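Local coordinates for tryptophan synthase alpha chain (Aquifex aeolicus, PDB 2EKC), which probably catalyses the aldol cleavage of indoleglycerol phosphate to indole and glyceraldehyde 3-phosphate, as the alpha subunit in the last step of tryptophan biosynthesis, at residues 20-25 / 47-52; 43-48 / 251-256; 80-85 / 121-126. All coordinates share one frame; numbering follows the deposited sequence.

Contact 1 of 3, residues 20-25 / 47-52; sequences VSYLMV and ILEIGF
Glu49 N donates to Ser21 O over 2.8 Å in a nearly straight bond (168°), the shortest in the parallel ladder between 20-25 and 47-52. Leu48 CD1 also touches this oxygen, 3.5 Å away. Ser21 N, Gly51 N and Val25 N continue the ladder to Ile47 O, Leu23 O and Gly51 O, whereas Leu23 N to Glu49 O is weak. On the face bearing Val20, Tyr22 and Met24, Glu49 lies across both Val20 and Tyr22. Its CG, anti to the carbonyl carbon (chi1 -61°), rests 3.3 Å from Val20 CG1, and OE1 comes within 3.2 Å of Tyr22 CB, the carboxylate plane standing 78° to the ring. Gly51 suits its place: its CA sits at the ring edge, 3.8 Å from Tyr22 CE1, and a CB would collide with Met24 SD. Glu49 is a predicted catalytic proton acceptor, and Tyr22 neighbours Asp60, the other one. Leu23 and Leu48 point to the opposite face, against helix 30-42, which links the two strands as a beta-alpha-beta unit. Tyr22 and Met24 meet helix 62-73, and the pair is flanked in the barrel by strands 230-233 and 97-100.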
loop_
_atom_site.group_PDB
_atom_site.type_symbol
_atom_site.label_atom_id
_atom_site.label_comp_id
_atom_site.label_asym_id
_atom_site.label_seq_id
_atom_site.Cartn_x
_atom_site.Cartn_y
_atom_site.Cartn_z
ATOM N N VAL A 20 -1.355 0.787 -7.295
ATOM C CA VAL A 20 -1.508 0.306 -5.927
ATOM C C VAL A 20 -2.745 0.995 -5.362
ATOM O O VAL A 20 -2.767 2.217 -5.243
ATOM C CB VAL A 20 -0.275 0.685 -5.078
ATOM C CG1 VAL A 20 -0.437 0.181 -3.662
ATOM C CG2 VAL A 20 0.980 0.108 -5.705
ATOM N N SER A 21 -3.776 0.218 -5.034
ATOM C CA SER A 21 -5.016 0.779 -4.505
ATOM C C SER A 21 -5.129 0.570 -3.004
ATOM O O SER A 21 -4.897 -0.530 -2.491
ATOM C CB SER A 21 -6.225 0.158 -5.208
ATOM O OG SER A 21 -6.155 0.389 -6.603
ATOM N N TYR A 22 -5.506 1.636 -2.312
ATOM C CA TYR A 22 -5.629 1.621 -0.867
ATOM C C TYR A 22 -7.068 1.879 -0.424
ATOM O O TYR A 22 -7.661 2.905 -0.767
ATOM C CB TYR A 22 -4.657 2.675 -0.307
ATOM C CG TYR A 22 -4.683 2.941 1.184
ATOM C CD1 TYR A 22 -4.963 1.932 2.105
ATOM C CD2 TYR A 22 -4.375 4.213 1.675
ATOM C CE1 TYR A 22 -4.941 2.186 3.483
ATOM C CE2 TYR A 22 -4.346 4.476 3.045
ATOM C CZ TYR A 22 -4.631 3.461 3.941
ATOM O OH TYR A 22 -4.616 3.734 5.293
ATOM N N LEU A 23 -7.630 0.924 0.318
ATOM C CA LEU A 23 -8.988 1.028 0.849
ATOM C C LEU A 23 -8.950 0.605 2.315
ATOM O O LEU A 23 -8.048 -0.123 2.729
ATOM C CB LEU A 23 -9.960 0.119 0.076
ATOM C CG LEU A 23 -10.430 0.560 -1.315
ATOM C CD1 LEU A 23 -11.264 -0.552 -1.949
ATOM C CD2 LEU A 23 -11.249 1.836 -1.197
ATOM N N MET A 24 -9.927 1.061 3.092
ATOM C CA MET A 24 -10.001 0.749 4.521
ATOM C C MET A 24 -11.039 -0.326 4.833
ATOM O O MET A 24 -12.182 -0.234 4.396
ATOM C CB MET A 24 -10.344 2.020 5.308
ATOM C CG MET A 24 -10.431 1.826 6.819
ATOM S SD MET A 24 -8.800 1.631 7.568
ATOM C CE MET A 24 -8.132 3.249 7.269
ATOM N N VAL A 25 -10.645 -1.340 5.596
ATOM C CA VAL A 25 -11.578 -2.400 5.960
ATOM C C VAL A 25 -12.612 -1.829 6.919
ATOM O O VAL A 25 -12.253 -1.218 7.921
ATOM C CB VAL A 25 -10.884 -3.576 6.680
ATOM C CG1 VAL A 25 -11.935 -4.612 7.085
ATOM C CG2 VAL A 25 -9.834 -4.214 5.775
ATOM N N ILE A 47 -1.483 -4.068 -7.019
ATOM C CA ILE A 47 -1.048 -4.305 -5.647
ATOM C C ILE A 47 -2.082 -3.672 -4.735
ATOM O O ILE A 47 -2.463 -2.515 -4.923
ATOM C CB ILE A 47 0.327 -3.658 -5.375
ATOM C CG1 ILE A 47 1.394 -4.322 -6.247
ATOM C CG2 ILE A 47 0.685 -3.789 -3.888
ATOM C CD1 ILE A 47 2.747 -3.639 -6.178
ATOM N N LEU A 48 -2.530 -4.429 -3.744
ATOM C CA LEU A 48 -3.543 -3.936 -2.827
ATOM C C LEU A 48 -2.988 -3.527 -1.472
ATOM O O LEU A 48 -2.155 -4.228 -0.902
ATOM C CB LEU A 48 -4.610 -5.018 -2.627
ATOM C CG LEU A 48 -5.855 -4.639 -1.829
ATOM C CD1 LEU A 48 -6.648 -3.600 -2.617
ATOM C CD2 LEU A 48 -6.703 -5.876 -1.569
ATOM N N GLU A 49 -3.430 -2.374 -0.970
ATOM C CA GLU A 49 -3.027 -1.929 0.357
ATOM C C GLU A 49 -4.301 -2.053 1.190
ATOM O O GLU A 49 -5.315 -1.412 0.890
ATOM C CB GLU A 49 -2.556 -0.475 0.374
ATOM C CG GLU A 49 -1.357 -0.167 -0.496
ATOM C CD GLU A 49 -0.757 1.192 -0.168
ATOM O OE1 GLU A 49 -1.528 2.108 0.185
ATOM O OE2 GLU A 49 0.479 1.343 -0.269
ATOM N N ILE A 50 -4.244 -2.883 2.223
ATOM C CA ILE A 50 -5.389 -3.129 3.092
ATOM C C ILE A 50 -5.279 -2.317 4.375
ATOM O O ILE A 50 -4.370 -2.538 5.175
ATOM C CB ILE A 50 -5.469 -4.637 3.442
ATOM C CG1 ILE A 50 -5.513 -5.462 2.148
ATOM C CG2 ILE A 50 -6.692 -4.910 4.307
ATOM C CD1 ILE A 50 -5.564 -6.993 2.361
ATOM N N GLY A 51 -6.206 -1.378 4.569
ATOM C CA GLY A 51 -6.173 -0.534 5.753
ATOM C C GLY A 51 -6.694 -1.178 7.030
ATOM O O GLY A 51 -7.813 -1.680 7.065
ATOM N N PHE A 52 -5.868 -1.147 8.074
ATOM C CA PHE A 52 -6.183 -1.711 9.394
ATOM C C PHE A 52 -6.553 -0.513 10.281
ATOM O O PHE A 52 -5.680 0.235 10.715
ATOM C CB PHE A 52 -4.930 -2.447 9.913
ATOM C CG PHE A 52 -5.033 -2.968 11.331
ATOM C CD1 PHE A 52 -6.256 -3.076 11.985
ATOM C CD2 PHE A 52 -3.881 -3.393 11.997
ATOM C CE1 PHE A 52 -6.334 -3.600 13.282
ATOM C CE2 PHE A 52 -3.943 -3.919 13.292
ATOM C CZ PHE A 52 -5.172 -4.023 13.937
#

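Contact 2 of 3, residues 43-48 / 251-256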
loop_
_atom_site.group_PDB
_atom_site.type_symbol
_atom_site.label_atom_id
_atom_site.label_comp_id
_atom_site.label_asym_id
_atom_site.label_seq_id
_atom_site.Cartn_x
_atom_site.Cartn_y
_atom_site.Cartn_z
ATOM N N ASN A 43 -10.960 -4.286 -11.654
ATOM C CA ASN A 43 -10.671 -3.259 -12.637
ATOM C C ASN A 43 -9.206 -2.905 -12.920
ATOM O O ASN A 43 -8.922 -1.876 -13.530
ATOM C CB ASN A 43 -11.473 -2.003 -12.291
ATOM C CG ASN A 43 -12.926 -2.104 -12.748
ATOM O OD1 ASN A 43 -13.232 -1.879 -13.918
ATOM N ND2 ASN A 43 -13.816 -2.463 -11.833
ATOM N N GLY A 44 -8.270 -3.744 -12.489
ATOM C CA GLY A 44 -6.883 -3.455 -12.808
ATOM C C GLY A 44 -5.874 -3.174 -11.716
ATOM O O GLY A 44 -4.717 -2.883 -12.025
ATOM N N THR A 45 -6.284 -3.242 -10.454
ATOM C CA THR A 45 -5.353 -2.994 -9.356
ATOM C C THR A 45 -4.272 -4.083 -9.372
ATOM O O THR A 45 -4.577 -5.272 -9.441
ATOM C CB THR A 45 -6.097 -2.997 -7.994
ATOM O OG1 THR A 45 -6.919 -1.824 -7.902
ATOM C CG2 THR A 45 -5.117 -3.017 -6.838
ATOM N N ASP A 46 -3.010 -3.668 -9.316
ATOM C CA ASP A 46 -1.887 -4.607 -9.340
ATOM C C ASP A 46 -1.399 -5.004 -7.955
ATOM O O ASP A 46 -0.943 -6.128 -7.746
ATOM C CB ASP A 46 -0.730 -3.998 -10.123
ATOM C CG ASP A 46 -1.108 -3.704 -11.558
ATOM O OD1 ASP A 46 -1.381 -4.675 -12.292
ATOM O OD2 ASP A 46 -1.148 -2.512 -11.943
ATOM N N ILE A 47 -1.483 -4.068 -7.019
ATOM C CA ILE A 47 -1.048 -4.305 -5.647
ATOM C C ILE A 47 -2.082 -3.672 -4.735
ATOM O O ILE A 47 -2.463 -2.515 -4.923
ATOM C CB ILE A 47 0.327 -3.658 -5.375
ATOM C CG1 ILE A 47 1.394 -4.322 -6.247
ATOM C CG2 ILE A 47 0.685 -3.789 -3.888
ATOM C CD1 ILE A 47 2.747 -3.639 -6.178
ATOM N N LEU A 48 -2.530 -4.429 -3.744
ATOM C CA LEU A 48 -3.543 -3.936 -2.827
ATOM C C LEU A 48 -2.988 -3.527 -1.472
ATOM O O LEU A 48 -2.155 -4.228 -0.902
ATOM C CB LEU A 48 -4.610 -5.018 -2.627
ATOM C CG LEU A 48 -5.855 -4.639 -1.829
ATOM C CD1 LEU A 48 -6.648 -3.600 -2.617
ATOM C CD2 LEU A 48 -6.703 -5.876 -1.569
ATOM N N ASN A 251 -14.732 2.468 -12.255
ATOM C CA ASN A 251 -14.438 3.285 -13.427
ATOM C C ASN A 251 -13.163 4.090 -13.218
ATOM O O ASN A 251 -12.352 4.227 -14.134
ATOM C CB ASN A 251 -15.593 4.246 -13.731
ATOM C CG ASN A 251 -16.819 3.537 -14.276
ATOM O OD1 ASN A 251 -16.721 2.449 -14.845
ATOM N ND2 ASN A 251 -17.981 4.163 -14.124
ATOM N N LEU A 252 -12.992 4.627 -12.013
ATOM C CA LEU A 252 -11.810 5.421 -11.694
ATOM C C LEU A 252 -10.539 4.572 -11.740
ATOM O O LEU A 252 -9.511 5.007 -12.258
ATOM C CB LEU A 252 -11.955 6.063 -10.310
ATOM C CG LEU A 252 -10.760 6.882 -9.802
ATOM C CD1 LEU A 252 -10.450 8.016 -10.774
ATOM C CD2 LEU A 252 -11.073 7.436 -8.416
ATOM N N VAL A 253 -10.613 3.361 -11.200
ATOM C CA VAL A 253 -9.458 2.464 -11.200
ATOM C C VAL A 253 -9.093 2.086 -12.635
ATOM O O VAL A 253 -7.915 1.993 -12.982
ATOM C CB VAL A 253 -9.749 1.179 -10.392
ATOM C CG1 VAL A 253 -8.653 0.139 -10.638
ATOM C CG2 VAL A 253 -9.833 1.511 -8.909
ATOM N N LYS A 254 -10.109 1.876 -13.464
ATOM C CA LYS A 254 -9.888 1.517 -14.857
ATOM C C LYS A 254 -9.177 2.654 -15.581
ATOM O O LYS A 254 -8.257 2.426 -16.363
ATOM C CB LYS A 254 -11.223 1.212 -15.540
ATOM C CG LYS A 254 -11.094 0.756 -16.982
ATOM C CD LYS A 254 -12.414 0.200 -17.509
ATOM C CE LYS A 254 -13.495 1.267 -17.548
ATOM N NZ LYS A 254 -14.802 0.729 -18.025
ATOM N N GLU A 255 -9.606 3.882 -15.308
ATOM C CA GLU A 255 -9.013 5.058 -15.929
ATOM C C GLU A 255 -7.574 5.300 -15.467
ATOM O O GLU A 255 -6.700 5.620 -16.274
ATOM C CB GLU A 255 -9.878 6.286 -15.641
ATOM C CG GLU A 255 -9.265 7.594 -16.096
ATOM C CD GLU A 255 -10.302 8.674 -16.298
ATOM O OE1 GLU A 255 -11.169 8.840 -15.411
ATOM O OE2 GLU A 255 -10.247 9.358 -17.343
ATOM N N LEU A 256 -7.329 5.157 -14.168
ATOM C CA LEU A 256 -5.987 5.348 -13.626
ATOM C C LEU A 256 -5.028 4.355 -14.273
ATOM O O LEU A 256 -3.920 4.710 -14.675
ATOM C CB LEU A 256 -5.991 5.141 -12.111
ATOM C CG LEU A 256 -6.778 6.157 -11.281
ATOM C CD1 LEU A 256 -6.768 5.748 -9.810
ATOM C CD2 LEU A 256 -6.159 7.538 -11.458
#
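Val253 turns one methyl, CG1, into the bend formed by Asn43, Gly44 and Thr45, and most of the contact gathers round that group. CG1 stands anti to the backbone N (chi1 168°), which carries it off the helix to 3.5 Å from Asn43 O and 3.8 Å from Thr45 OG1. Asn43 CB meets the same methyl at 3.9 Å. The Thr45 and Val253 side chains cross obliquely, and the threonine hydroxyl is not spent on the valine: it is hydrogen-bonded to Val40 O and to Ser21 OG. A small branched residue fits here, because it offers a methyl to a surface of mixed backbone and side-chain atoms without needing a polar partner.

Asn43 directs its CB toward the helix and also approaches Lys254, where OD1 lies 4.0 Å from Lys254 CB. Its ND2 is hydrogen-bonded to Glu39 O, which would help to fix the turn of the amide. The lysine offers only the root of its chain, and its far end leads away. No hydrogen bond crosses between the two segments, so they meet by packing alone.

Asn43 is the first residue to leave the preceding helix, and Gly44 follows with phi 117°, a conformation in which a CB would be jammed against the preceding carbonyl. Val253 also touches Val40, Leu19 and Leu237. This is outer-layer packing of a TIM barrel: a helix from the C-terminal part of the chain covers the alpha-to-beta turn that leads into strand 47-51.

Contact 3 of 3, residues 80-85 / 121-126; sequences DVLELS and KGIDGF
The flat peptide group following Lys121 receives Ser85 OG from above its plane: the hydroxyl donates to Lys121 O over 2.7 Å, with OG lying 35° out of the carbonyl plane. OG is anti to the backbone N of Ser85 (chi1 170°), which sets it facing this carbonyl. The same OG lies 3.5 Å from Ile123 CD1, so a small hydroxyl does two jobs, bonding a backbone oxygen and packing on a methyl. An alanine here would probably leave Lys121 O without this hydrogen bond and open a small gap beside Ile123 CD1.

One turn earlier in the helix, Leu82 lies at about a right angle to both Lys121 and Ile123. Its CB meets Lys121 CG at 3.6 Å, and its CD2 reaches Ile123 CG1 at 4.0 Å. The lysine thus lends its aliphatic part to the packing while its end leads away. There NZ forms a salt bridge with Glu86 and also donates to a water 2.7 Å away, which in turn bonds weakly to Glu83 OE1.

Gly122, with positive phi, is the C-prime residue of a Schellman motif that ends helix 111-120, its N bonding Arg119 O and Ile123 N bonding Ser118 O. At these backbone angles a CB would be jammed against the preceding carbonyl oxygen, which suits a glycine to this place. Helix 78-91 packs on the turn between helix 111-120 and strand 125-127, with Leu82 also touching Leu117 of the former helix, while Ser85 and Ile123 both reach inward to strand 97-100.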
loop_
_atom_site.group_PDB
_atom_site.type_symbol
_atom_site.label_atom_id
_atom_site.label_comp_id
_atom_site.label_asym_id
_atom_site.label_seq_id
_atom_site.Cartn_x
_atom_site.Cartn_y
_atom_site.Cartn_z
ATOM N N ASP A 80 -11.000 -9.095 11.724
ATOM C CA ASP A 80 -11.869 -8.816 10.579
ATOM C C ASP A 80 -11.018 -8.440 9.373
ATOM O O ASP A 80 -11.344 -8.782 8.235
ATOM C CB ASP A 80 -12.840 -7.675 10.903
ATOM C CG ASP A 80 -13.733 -7.986 12.096
ATOM O OD1 ASP A 80 -14.487 -8.980 12.041
ATOM O OD2 ASP A 80 -13.676 -7.234 13.091
ATOM N N VAL A 81 -9.923 -7.735 9.631
ATOM C CA VAL A 81 -9.020 -7.331 8.566
ATOM C C VAL A 81 -8.432 -8.550 7.872
ATOM O O VAL A 81 -8.385 -8.607 6.644
ATOM C CB VAL A 81 -7.857 -6.466 9.104
ATOM C CG1 VAL A 81 -6.835 -6.223 7.994
ATOM C CG2 VAL A 81 -8.398 -5.130 9.621
ATOM N N LEU A 82 -7.981 -9.527 8.657
ATOM C CA LEU A 82 -7.388 -10.727 8.079
ATOM C C LEU A 82 -8.423 -11.631 7.411
ATOM O O LEU A 82 -8.096 -12.356 6.474
ATOM C CB LEU A 82 -6.603 -11.504 9.142
ATOM C CG LEU A 82 -5.375 -10.771 9.706
ATOM C CD1 LEU A 82 -4.598 -11.710 10.609
ATOM C CD2 LEU A 82 -4.482 -10.285 8.564
ATOM N N GLU A 83 -9.662 -11.593 7.895
ATOM C CA GLU A 83 -10.728 -12.397 7.299
ATOM C C GLU A 83 -10.968 -11.877 5.882
ATOM O O GLU A 83 -11.172 -12.656 4.950
ATOM C CB GLU A 83 -12.016 -12.286 8.123
ATOM C CG GLU A 83 -13.244 -12.930 7.477
ATOM C CD GLU A 83 -13.152 -14.447 7.375
ATOM O OE1 GLU A 83 -12.214 -14.956 6.726
ATOM O OE2 GLU A 83 -14.029 -15.132 7.943
ATOM N N LEU A 84 -10.933 -10.556 5.729
ATOM C CA LEU A 84 -11.132 -9.928 4.425
ATOM C C LEU A 84 -9.967 -10.279 3.500
ATOM O O LEU A 84 -10.166 -10.549 2.321
ATOM C CB LEU A 84 -11.256 -8.402 4.578
ATOM C CG LEU A 84 -11.447 -7.577 3.296
ATOM C CD1 LEU A 84 -12.252 -6.326 3.601
ATOM C CD2 LEU A 84 -10.091 -7.221 2.699
ATOM N N SER A 85 -8.750 -10.272 4.038
ATOM C CA SER A 85 -7.570 -10.624 3.248
ATOM C C SER A 85 -7.711 -12.070 2.762
ATOM O O SER A 85 -7.516 -12.363 1.582
ATOM C CB SER A 85 -6.295 -10.494 4.092
ATOM O OG SER A 85 -5.170 -11.050 3.418
ATOM N N LYS A 121 -3.067 -15.603 6.639
ATOM C CA LYS A 121 -4.256 -15.087 5.963
ATOM C C LYS A 121 -4.027 -14.397 4.618
ATOM O O LYS A 121 -4.892 -13.659 4.150
ATOM C CB LYS A 121 -5.011 -14.133 6.892
ATOM C CG LYS A 121 -5.474 -14.759 8.196
ATOM C CD LYS A 121 -6.578 -15.769 7.976
ATOM C CE LYS A 121 -7.068 -16.333 9.303
ATOM N NZ LYS A 121 -8.182 -17.302 9.120
ATOM N N GLY A 122 -2.873 -14.623 3.999
ATOM C CA GLY A 122 -2.623 -14.035 2.694
ATOM C C GLY A 122 -1.868 -12.724 2.576
ATOM O O GLY A 122 -1.711 -12.215 1.466
ATOM N N ILE A 123 -1.396 -12.162 3.682
ATOM C CA ILE A 123 -0.663 -10.897 3.604
ATOM C C ILE A 123 0.745 -11.150 3.068
ATOM O O ILE A 123 1.415 -12.096 3.480
ATOM C CB ILE A 123 -0.567 -10.202 4.988
ATOM C CG1 ILE A 123 -1.966 -9.820 5.487
ATOM C CG2 ILE A 123 0.315 -8.962 4.890
ATOM C CD1 ILE A 123 -2.692 -8.804 4.599
ATOM N N ASP A 124 1.188 -10.305 2.142
ATOM C CA ASP A 124 2.511 -10.456 1.552
ATOM C C ASP A 124 3.575 -9.592 2.212
ATOM O O ASP A 124 4.741 -9.981 2.264
ATOM C CB ASP A 124 2.455 -10.137 0.060
ATOM C CG ASP A 124 1.685 -11.174 -0.716
ATOM O OD1 ASP A 124 2.124 -12.342 -0.723
ATOM O OD2 ASP A 124 0.643 -10.826 -1.303
ATOM N N GLY A 125 3.174 -8.422 2.704
ATOM C CA GLY A 125 4.119 -7.530 3.359
ATOM C C GLY A 125 3.407 -6.428 4.120
ATOM O O GLY A 125 2.177 -6.371 4.114
ATOM N N PHE A 126 4.170 -5.558 4.779
ATOM C CA PHE A 126 3.585 -4.453 5.540
ATOM C C PHE A 126 4.053 -3.087 5.064
ATOM O O PHE A 126 5.085 -2.951 4.415
ATOM C CB PHE A 126 3.972 -4.500 7.034
ATOM C CG PHE A 126 3.535 -5.738 7.780
ATOM C CD1 PHE A 126 2.483 -6.529 7.336
ATOM C CD2 PHE A 126 4.167 -6.077 8.981
ATOM C CE1 PHE A 126 2.062 -7.643 8.078
ATOM C CE2 PHE A 126 3.760 -7.180 9.730
ATOM C CZ PHE A 126 2.702 -7.967 9.277
HETATM O O HOH W 1 -10.056 -15.414 9.018
#

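Overall arrangement
From the N terminus, contact 1 closes first: strand 18-24 pairs with strand 47-51 round the loop that holds helix 30-42. Contact 2 begins on the stretch where contact 1 ends, sharing Ile47 and Leu48 with it, and closes only at 251-256; Ser21 and Thr45 also join the two. Contact 3 lies in series after contact 1 and is nested within the long loop of contact 2. Its helix 78-91 packs on contact 1 through Val81, Leu84 and Ser85, whereas contacts 2 and 3 do not touch. Contact 1 pairs the first two strands, contact 2 ties the turn into the second to helix 246-258, and contact 3 ties helix 78-91 to the turn before strand 125-127.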